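Local coordinates for protein putative glycoside hydrolase (Bacteroides ovatus, PDB 4ONZ) that is a putative glycoside hydrolase built almost wholly of beta-strands, probably folded as a five-bladed beta-propeller, at residues A[53-58]-A[122-127]; A[257-262]-A[286-291]; A[280-285]-A[301-306]. One frame throughout, in Å; residues are numbered along the deposited sequence.

Interaction 1 (A[53-58]-A[122-127]); sequences NPAATV and PRVAMT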
loop_
_atom_site.group_PDB
_atom_site.type_symbol
_atom_site.label_atom_id
_atom_site.label_comp_id
_atom_site.label_asym_id
_atom_site.label_seq_id
_atom_site.Cartn_x
_atom_site.Cartn_y
_atom_site.Cartn_z
ATOM N N ASN A 53 -3.465 7.679 -0.587
ATOM C CA ASN A 53 -2.788 6.436 -0.237
ATOM C C ASN A 53 -3.749 5.291 0.018
ATOM O O ASN A 53 -4.008 4.933 1.166
ATOM C CB ASN A 53 -1.845 6.702 0.932
ATOM C CG ASN A 53 -0.728 7.654 0.558
ATOM O OD1 ASN A 53 -0.642 8.133 -0.593
ATOM N ND2 ASN A 53 0.141 7.935 1.513
ATOM N N PRO A 54 -4.299 4.722 -1.083
ATOM C CA PRO A 54 -5.346 3.727 -1.017
ATOM C C PRO A 54 -4.949 2.261 -1.173
ATOM O O PRO A 54 -4.075 1.936 -1.977
ATOM C CB PRO A 54 -6.203 4.097 -2.228
ATOM C CG PRO A 54 -5.202 4.497 -3.254
ATOM C CD PRO A 54 -4.093 5.185 -2.470
ATOM N N ALA A 55 -5.603 1.396 -0.399
ATOM C CA ALA A 55 -5.506 -0.033 -0.613
ATOM C C ALA A 55 -6.641 -0.305 -1.594
ATOM O O ALA A 55 -7.528 0.537 -1.760
ATOM C CB ALA A 55 -5.742 -0.805 0.673
ATOM N N ALA A 56 -6.598 -1.446 -2.280
ATOM C CA ALA A 56 -7.708 -1.858 -3.144
ATOM C C ALA A 56 -7.843 -3.374 -3.126
ATOM O O ALA A 56 -6.850 -4.099 -3.015
ATOM C CB ALA A 56 -7.535 -1.350 -4.566
ATOM N N THR A 57 -9.077 -3.850 -3.220
ATOM C CA THR A 57 -9.336 -5.282 -3.236
ATOM C C THR A 57 -10.656 -5.509 -3.979
ATOM O O THR A 57 -11.230 -4.564 -4.526
ATOM C CB THR A 57 -9.324 -5.854 -1.799
ATOM O OG1 THR A 57 -9.304 -7.291 -1.817
ATOM C CG2 THR A 57 -10.507 -5.351 -0.998
ATOM N N VAL A 58 -11.110 -6.751 -4.023
ATOM C CA VAL A 58 -12.354 -7.097 -4.698
ATOM C C VAL A 58 -13.216 -7.911 -3.747
ATOM O O VAL A 58 -12.698 -8.678 -2.939
ATOM C CB VAL A 58 -12.084 -7.925 -5.980
ATOM C CG1 VAL A 58 -13.378 -8.440 -6.597
ATOM C CG2 VAL A 58 -11.306 -7.106 -7.001
ATOM N N PRO A 122 -3.086 1.971 4.130
ATOM C CA PRO A 122 -3.405 0.560 4.124
ATOM C C PRO A 122 -2.981 -0.178 2.853
ATOM O O PRO A 122 -2.910 0.405 1.768
ATOM C CB PRO A 122 -4.934 0.560 4.200
ATOM C CG PRO A 122 -5.326 1.813 3.499
ATOM C CD PRO A 122 -4.281 2.807 3.918
ATOM N N ARG A 123 -2.700 -1.460 3.012
ATOM C CA ARG A 123 -2.489 -2.371 1.899
ATOM C C ARG A 123 -3.313 -3.582 2.273
ATOM O O ARG A 123 -3.233 -4.054 3.408
ATOM C CB ARG A 123 -1.020 -2.716 1.719
ATOM C CG ARG A 123 -0.221 -1.538 1.186
ATOM C CD ARG A 123 1.256 -1.663 1.469
ATOM N NE ARG A 123 1.990 -0.537 0.887
ATOM C CZ ARG A 123 2.035 0.696 1.398
ATOM N NH1 ARG A 123 1.411 1.003 2.528
ATOM N NH2 ARG A 123 2.742 1.641 0.777
ATOM N N VAL A 124 -4.120 -4.064 1.341
ATOM C CA VAL A 124 -5.022 -5.175 1.612
ATOM C C VAL A 124 -4.882 -6.348 0.646
ATOM O O VAL A 124 -4.743 -6.171 -0.559
ATOM C CB VAL A 124 -6.485 -4.681 1.605
ATOM C CG1 VAL A 124 -7.470 -5.850 1.730
ATOM C CG2 VAL A 124 -6.695 -3.680 2.727
ATOM N N ALA A 125 -4.908 -7.548 1.209
ATOM C CA ALA A 125 -4.898 -8.778 0.453
ATOM C C ALA A 125 -5.917 -9.734 1.098
ATOM O O ALA A 125 -6.304 -9.558 2.265
ATOM C CB ALA A 125 -3.516 -9.384 0.425
HETATM N N MSE A 126 -6.344 -10.734 0.336
HETATM C CA MSE A 126 -7.377 -11.673 0.781
HETATM C C MSE A 126 -6.945 -13.120 0.704
HETATM O O MSE A 126 -6.383 -13.543 -0.303
HETATM C CB MSE A 126 -8.555 -11.424 -0.168
HETATM C CG MSE A 126 -9.835 -12.125 0.287
HETATM SE SE MSE A 126 -11.043 -12.450 -1.243
HETATM C CE MSE A 126 -10.042 -13.807 -2.247
ATOM N N THR A 127 -7.206 -13.897 1.756
ATOM C CA THR A 127 -6.902 -15.329 1.733
ATOM C C THR A 127 -7.904 -16.052 0.834
ATOM O O THR A 127 -8.993 -15.544 0.569
ATOM C CB THR A 127 -7.012 -16.007 3.122
ATOM O OG1 THR A 127 -8.364 -15.929 3.612
ATOM C CG2 THR A 127 -6.057 -15.376 4.129
HETATM O O HOH W 1 -3.729 -2.637 -1.320
#
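P122 opens the contact through its ring and its carbonyl. Its CD lies 3.5 Å from N53 O, and the A55 methyl lies beside its carbonyl, A55 CB being 3.3 Å from P122 O. CB and CG of the same ring also line that methyl, so A55 rests on both the ring and the peptide of P122. R123 contributes backbone alone: its CA is 3.8 Å from A55 CB, while its guanidinium turns from the contact to meet the carbonyls of G249 and C248 through NE and NH2. At V124 the two methyls divide the work. CG2 reaches A55 CB at 3.7 Å; CG1, anti to the backbone N (chi1 174°), lies 4.0 Å from T57 CB. M126, a selenomethionine, ends the sequence of contacts with its selenium loosely approaching V58 O.

Strands 54-58 and 122-126 run parallel within 11°, with a closest axis approach of 5.3 Å, yet no hydrogen bond passes directly between them. One water spans the gap, accepting from V124 N at 3.0 Å and, at greater length, from A56 N. Each strand instead pairs on its far flank, A55 with L66 and R123 with L135, in separate antiparallel sheets. The centre of the contact lies about 7 Å from the centre of the chain; two parallel outermost strands so placed are consistent with innermost strands of adjacent propeller blades. The chemistry implies a seam between sheets held chiefly by small apolar groups, with one water accepting from an amide of each strand.

Interaction 2 (A[257-262]-A[286-291]); sequences HGIVLV and LLLDGN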
loop_
_atom_site.group_PDB
_atom_site.type_symbol
_atom_site.label_atom_id
_atom_site.label_comp_id
_atom_site.label_asym_id
_atom_site.label_seq_id
_atom_site.Cartn_x
_atom_site.Cartn_y
_atom_site.Cartn_z
ATOM N N HIS A 257 7.577 -15.048 -14.598
ATOM C CA HIS A 257 9.015 -14.795 -14.446
ATOM C C HIS A 257 9.518 -14.746 -12.999
ATOM O O HIS A 257 10.728 -14.715 -12.760
ATOM C CB HIS A 257 9.382 -13.512 -15.176
ATOM C CG HIS A 257 8.987 -13.516 -16.618
ATOM N ND1 HIS A 257 7.777 -13.021 -17.058
ATOM C CD2 HIS A 257 9.629 -13.975 -17.717
ATOM C CE1 HIS A 257 7.696 -13.167 -18.368
ATOM N NE2 HIS A 257 8.807 -13.742 -18.793
ATOM N N GLY A 258 8.596 -14.770 -12.044
ATOM C CA GLY A 258 8.942 -14.723 -10.628
ATOM C C GLY A 258 7.999 -13.809 -9.872
ATOM O O GLY A 258 6.863 -13.608 -10.287
ATOM N N ILE A 259 8.479 -13.248 -8.767
ATOM C CA ILE A 259 7.670 -12.347 -7.945
ATOM C C ILE A 259 7.960 -10.913 -8.342
ATOM O O ILE A 259 9.118 -10.518 -8.404
ATOM C CB ILE A 259 7.997 -12.524 -6.446
ATOM C CG1 ILE A 259 7.633 -13.945 -6.000
ATOM C CG2 ILE A 259 7.249 -11.493 -5.597
ATOM C CD1 ILE A 259 8.262 -14.371 -4.691
ATOM N N VAL A 260 6.913 -10.138 -8.607
ATOM C CA VAL A 260 7.067 -8.723 -8.917
ATOM C C VAL A 260 6.538 -7.895 -7.741
ATOM O O VAL A 260 5.394 -8.079 -7.275
ATOM C CB VAL A 260 6.362 -8.297 -10.226
ATOM C CG1 VAL A 260 6.396 -6.775 -10.404
ATOM C CG2 VAL A 260 7.019 -8.978 -11.432
ATOM N N LEU A 261 7.393 -7.007 -7.253
ATOM C CA LEU A 261 7.007 -6.065 -6.220
ATOM C C LEU A 261 6.961 -4.691 -6.871
ATOM O O LEU A 261 7.977 -4.218 -7.393
ATOM C CB LEU A 261 8.013 -6.060 -5.068
ATOM C CG LEU A 261 7.762 -5.007 -3.970
ATOM C CD1 LEU A 261 6.445 -5.259 -3.244
ATOM C CD2 LEU A 261 8.921 -4.958 -2.986
ATOM N N VAL A 262 5.780 -4.077 -6.889
ATOM C CA VAL A 262 5.647 -2.695 -7.328
ATOM C C VAL A 262 6.004 -1.849 -6.100
ATOM O O VAL A 262 5.445 -2.039 -5.009
ATOM C CB VAL A 262 4.229 -2.361 -7.849
ATOM C CG1 VAL A 262 4.055 -0.858 -8.031
ATOM C CG2 VAL A 262 3.957 -3.082 -9.160
ATOM N N LEU A 286 10.418 -4.492 -8.972
ATOM C CA LEU A 286 11.492 -5.381 -8.593
ATOM C C LEU A 286 11.019 -6.793 -8.934
ATOM O O LEU A 286 9.900 -7.172 -8.580
ATOM C CB LEU A 286 11.747 -5.234 -7.091
ATOM C CG LEU A 286 12.968 -5.894 -6.462
ATOM C CD1 LEU A 286 14.249 -5.361 -7.095
ATOM C CD2 LEU A 286 12.990 -5.672 -4.955
ATOM N N LEU A 287 11.846 -7.542 -9.661
ATOM C CA LEU A 287 11.561 -8.927 -10.007
ATOM C C LEU A 287 12.420 -9.794 -9.111
ATOM O O LEU A 287 13.653 -9.692 -9.133
ATOM C CB LEU A 287 11.902 -9.230 -11.470
ATOM C CG LEU A 287 11.574 -10.669 -11.910
ATOM C CD1 LEU A 287 10.067 -10.896 -11.930
ATOM C CD2 LEU A 287 12.173 -10.997 -13.265
ATOM N N LEU A 288 11.777 -10.653 -8.329
ATOM C CA LEU A 288 12.498 -11.544 -7.440
ATOM C C LEU A 288 12.256 -12.983 -7.832
ATOM O O LEU A 288 11.265 -13.296 -8.484
ATOM C CB LEU A 288 12.099 -11.311 -5.988
ATOM C CG LEU A 288 12.246 -9.838 -5.595
ATOM C CD1 LEU A 288 10.886 -9.152 -5.646
ATOM C CD2 LEU A 288 12.836 -9.679 -4.212
ATOM N N ASP A 289 13.163 -13.853 -7.406
ATOM C CA ASP A 289 13.079 -15.275 -7.728
ATOM C C ASP A 289 11.851 -15.895 -7.058
ATOM O O ASP A 289 11.611 -15.690 -5.866
ATOM C CB ASP A 289 14.372 -15.984 -7.302
ATOM C CG ASP A 289 14.469 -17.409 -7.825
ATOM O OD1 ASP A 289 13.605 -18.235 -7.488
ATOM O OD2 ASP A 289 15.436 -17.706 -8.548
ATOM N N GLY A 290 11.069 -16.633 -7.843
ATOM C CA GLY A 290 9.854 -17.278 -7.345
ATOM C C GLY A 290 10.120 -18.387 -6.340
ATOM O O GLY A 290 9.241 -18.733 -5.558
ATOM N N ASN A 291 11.326 -18.952 -6.374
ATOM C CA ASN A 291 11.735 -19.995 -5.427
ATOM C C ASN A 291 12.484 -19.403 -4.223
ATOM O O ASN A 291 12.403 -19.945 -3.117
ATOM C CB ASN A 291 12.590 -21.050 -6.137
ATOM C CG ASN A 291 11.869 -21.684 -7.324
ATOM O OD1 ASN A 291 12.436 -21.827 -8.411
ATOM N ND2 ASN A 291 10.606 -22.039 -7.127
HETATM O O HOH W 2 11.562 -16.838 -10.536
#
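V260 and L287 meet methyl to methyl at the apolar centre, V260 CG2 lying 3.6 Å from L287 CD1 as the two side chains cross at a slant. With CG anti to the backbone N (chi1 -178°), the L287 branch CD1 lies toward the neighbouring strand. The other face holds I259, L261, L286 and L288; there L288 CD1 comes within 4.3 Å of L261 CB, and Y203 of strand 200-204 packs against I259, L261 and L288.

Between the two faces runs the backbone ladder. I259 and L288 exchange two bonds, I259 N to L288 O at 2.8 Å and the nearly straight L288 N to I259 O at 2.7 Å (172° at the hydrogen). L261 and L286 repeat the exchange, with L261 N to L286 O at 2.8 Å. V260 and L287 form the non-hydrogen-bonded pair between them.

Where strand 258-262 begins and strand 286-288 ends, pairing gives way to G258, whose CA sits 3.5 Å from L288 O in a CA-H...O contact. Beyond it a water accepts from G290 N at 2.7 Å and donates to H257 O. D289 OD1 closes an Asx turn by accepting from N291 N at 2.6 Å. Strands 258-262 and 286-288, at 154°, lie side by side in the meander 245-255, 258-266, 281-288, 296-299, consistent with a four-stranded propeller blade.

Interaction 3 (A[280-285]-A[301-306]); sequences AYCAGQ and DKPFFA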
loop_
_atom_site.group_PDB
_atom_site.type_symbol
_atom_site.label_atom_id
_atom_site.label_comp_id
_atom_site.label_asym_id
_atom_site.label_seq_id
_atom_site.Cartn_x
_atom_site.Cartn_y
_atom_site.Cartn_z
ATOM N N ALA A 280 9.743 13.944 -5.170
ATOM C CA ALA A 280 8.521 13.305 -5.619
ATOM C C ALA A 280 8.719 11.801 -5.641
ATOM O O ALA A 280 9.841 11.300 -5.717
ATOM C CB ALA A 280 8.133 13.795 -7.003
ATOM N N TYR A 281 7.607 11.097 -5.570
ATOM C CA TYR A 281 7.601 9.659 -5.649
ATOM C C TYR A 281 7.207 9.261 -7.069
ATOM O O TYR A 281 6.341 9.892 -7.685
ATOM C CB TYR A 281 6.618 9.049 -4.643
ATOM C CG TYR A 281 6.964 9.194 -3.174
ATOM C CD1 TYR A 281 6.822 10.418 -2.525
ATOM C CD2 TYR A 281 7.375 8.097 -2.417
ATOM C CE1 TYR A 281 7.117 10.558 -1.172
ATOM C CE2 TYR A 281 7.642 8.221 -1.055
ATOM C CZ TYR A 281 7.512 9.448 -0.435
ATOM O OH TYR A 281 7.800 9.595 0.921
ATOM N N CYS A 282 7.899 8.247 -7.579
ATOM C CA CYS A 282 7.636 7.613 -8.866
ATOM C C CYS A 282 7.685 6.131 -8.562
ATOM O O CYS A 282 8.321 5.735 -7.601
ATOM C CB CYS A 282 8.715 7.934 -9.892
ATOM S SG CYS A 282 8.892 9.683 -10.233
ATOM N N ALA A 283 7.044 5.315 -9.392
ATOM C CA ALA A 283 6.926 3.885 -9.136
ATOM C C ALA A 283 7.867 3.016 -9.971
ATOM O O ALA A 283 8.008 3.208 -11.172
ATOM C CB ALA A 283 5.490 3.454 -9.375
ATOM N N GLY A 284 8.499 2.053 -9.313
ATOM C CA GLY A 284 9.375 1.093 -9.964
ATOM C C GLY A 284 8.882 -0.313 -9.741
ATOM O O GLY A 284 7.840 -0.525 -9.119
ATOM N N GLN A 285 9.623 -1.277 -10.270
ATOM C CA GLN A 285 9.298 -2.693 -10.093
ATOM C C GLN A 285 10.558 -3.494 -9.833
ATOM O O GLN A 285 11.615 -3.213 -10.395
ATOM C CB GLN A 285 8.563 -3.278 -11.295
ATOM C CG GLN A 285 7.167 -2.743 -11.475
ATOM C CD GLN A 285 6.427 -3.366 -12.646
ATOM O OE1 GLN A 285 6.660 -4.523 -13.021
ATOM N NE2 GLN A 285 5.503 -2.607 -13.212
ATOM N N ASP A 301 15.452 0.572 -13.965
ATOM C CA ASP A 301 16.331 1.721 -13.799
ATOM C C ASP A 301 15.528 3.009 -13.758
ATOM O O ASP A 301 15.895 3.941 -13.056
ATOM C CB ASP A 301 17.330 1.824 -14.956
ATOM C CG ASP A 301 18.446 0.820 -14.852
ATOM O OD1 ASP A 301 18.730 0.360 -13.733
ATOM O OD2 ASP A 301 19.061 0.517 -15.889
ATOM N N LYS A 302 14.468 3.051 -14.557
ATOM C CA LYS A 302 13.584 4.199 -14.674
ATOM C C LYS A 302 12.209 3.798 -14.182
ATOM O O LYS A 302 11.815 2.634 -14.327
ATOM C CB LYS A 302 13.476 4.627 -16.144
ATOM C CG LYS A 302 14.780 5.099 -16.775
ATOM C CD LYS A 302 15.249 6.410 -16.180
ATOM C CE LYS A 302 16.480 6.952 -16.899
ATOM N NZ LYS A 302 16.806 8.331 -16.428
ATOM N N PRO A 303 11.456 4.756 -13.621
ATOM C CA PRO A 303 10.136 4.389 -13.135
ATOM C C PRO A 303 9.189 4.020 -14.280
ATOM O O PRO A 303 9.355 4.503 -15.400
ATOM C CB PRO A 303 9.668 5.649 -12.385
ATOM C CG PRO A 303 10.445 6.777 -12.962
ATOM C CD PRO A 303 11.717 6.205 -13.526
ATOM N N PHE A 304 8.250 3.117 -14.019
ATOM C CA PHE A 304 7.280 2.724 -15.038
ATOM C C PHE A 304 6.052 3.631 -14.958
ATOM O O PHE A 304 5.228 3.654 -15.868
ATOM C CB PHE A 304 6.878 1.253 -14.883
ATOM C CG PHE A 304 5.914 0.991 -13.754
ATOM C CD1 PHE A 304 6.368 0.773 -12.467
ATOM C CD2 PHE A 304 4.551 0.933 -13.994
ATOM C CE1 PHE A 304 5.476 0.519 -11.437
ATOM C CE2 PHE A 304 3.658 0.694 -12.969
ATOM C CZ PHE A 304 4.117 0.476 -11.692
ATOM N N PHE A 305 5.923 4.370 -13.862
ATOM C CA PHE A 305 4.775 5.254 -13.675
ATOM C C PHE A 305 5.245 6.489 -12.910
ATOM O O PHE A 305 5.814 6.368 -11.830
ATOM C CB PHE A 305 3.664 4.510 -12.924
ATOM C CG PHE A 305 2.303 5.130 -13.084
ATOM C CD1 PHE A 305 1.522 4.839 -14.201
ATOM C CD2 PHE A 305 1.799 5.988 -12.130
ATOM C CE1 PHE A 305 0.265 5.407 -14.367
ATOM C CE2 PHE A 305 0.540 6.563 -12.283
ATOM C CZ PHE A 305 -0.225 6.271 -13.404
ATOM N N ALA A 306 5.040 7.668 -13.489
ATOM C CA ALA A 306 5.519 8.914 -12.890
ATOM C C ALA A 306 4.494 10.037 -13.052
ATOM O O ALA A 306 3.552 9.899 -13.819
ATOM C CB ALA A 306 6.839 9.299 -13.525
#
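The F304 ring lies between Q285 and its own neighbour F305. Its CG sits between the backbone N and the carbonyl carbon (chi1 76°), which sets the ring beside A283, G284 and Q285. Q285 NE2 stands 3.4 Å above one face, over the ring centre, and F305 CB lies 3.8 Å from the plane of the opposite face, offset toward the rim. The amide and ring planes are 79° apart, so the carboxamide stands nearly upright on the ring. Q285 NE2 also donates to I15 O. G284 CA lies in the plane of the F304 ring at its edge, and G284 O approaches F304 CE1 to 3.5 Å near that plane. The same carbon touches the A283 methyl, F304 CE1 to A283 CB being 3.6 Å.

The backbones form a classic beta bulge: F304 and F305 together face the single residue A283. A283 N donates to F305 O at 2.9 Å in an almost straight bond (178° at the hydrogen), whereas F304 N reaches A283 O, also at 2.9 Å, with a more bent N-H. Both acceptors are met nearly end-on. A single antiparallel bridge, A283 with F305, thereby ties the segment 301-306, from the connection between strands 296-299 and 322-330, to strand 281-288 of what is probably a propeller blade.

F305 sends its ring away from this strand to an edge-to-face meeting with Y338, leaving CB beside the methyl of A283. One residue before A283, C282 presents CB to P303 CB at 3.5 Å, while C282 SG lies 3.9 Å from A306 CB.

All three contacts are largely buried, but interaction 1 is the most central, its centre about 7 Å from that of the chain against about 17 Å for interaction 2 and 15 Å for interaction 3. Interactions 2 and 3 share strand 281-288 and touch, V262 CG1 meeting F304 CZ at 3.9 Å; interaction 1 stands apart, its nearest atoms about 7 and 8 Å from theirs. The chemistry follows position. Between two sheets, interaction 1 has a water in place of a ladder; inside one sheet, interaction 2 has four backbone bonds; where a connecting segment meets that sheet, interaction 3 has two, beside an aromatic-amide contact.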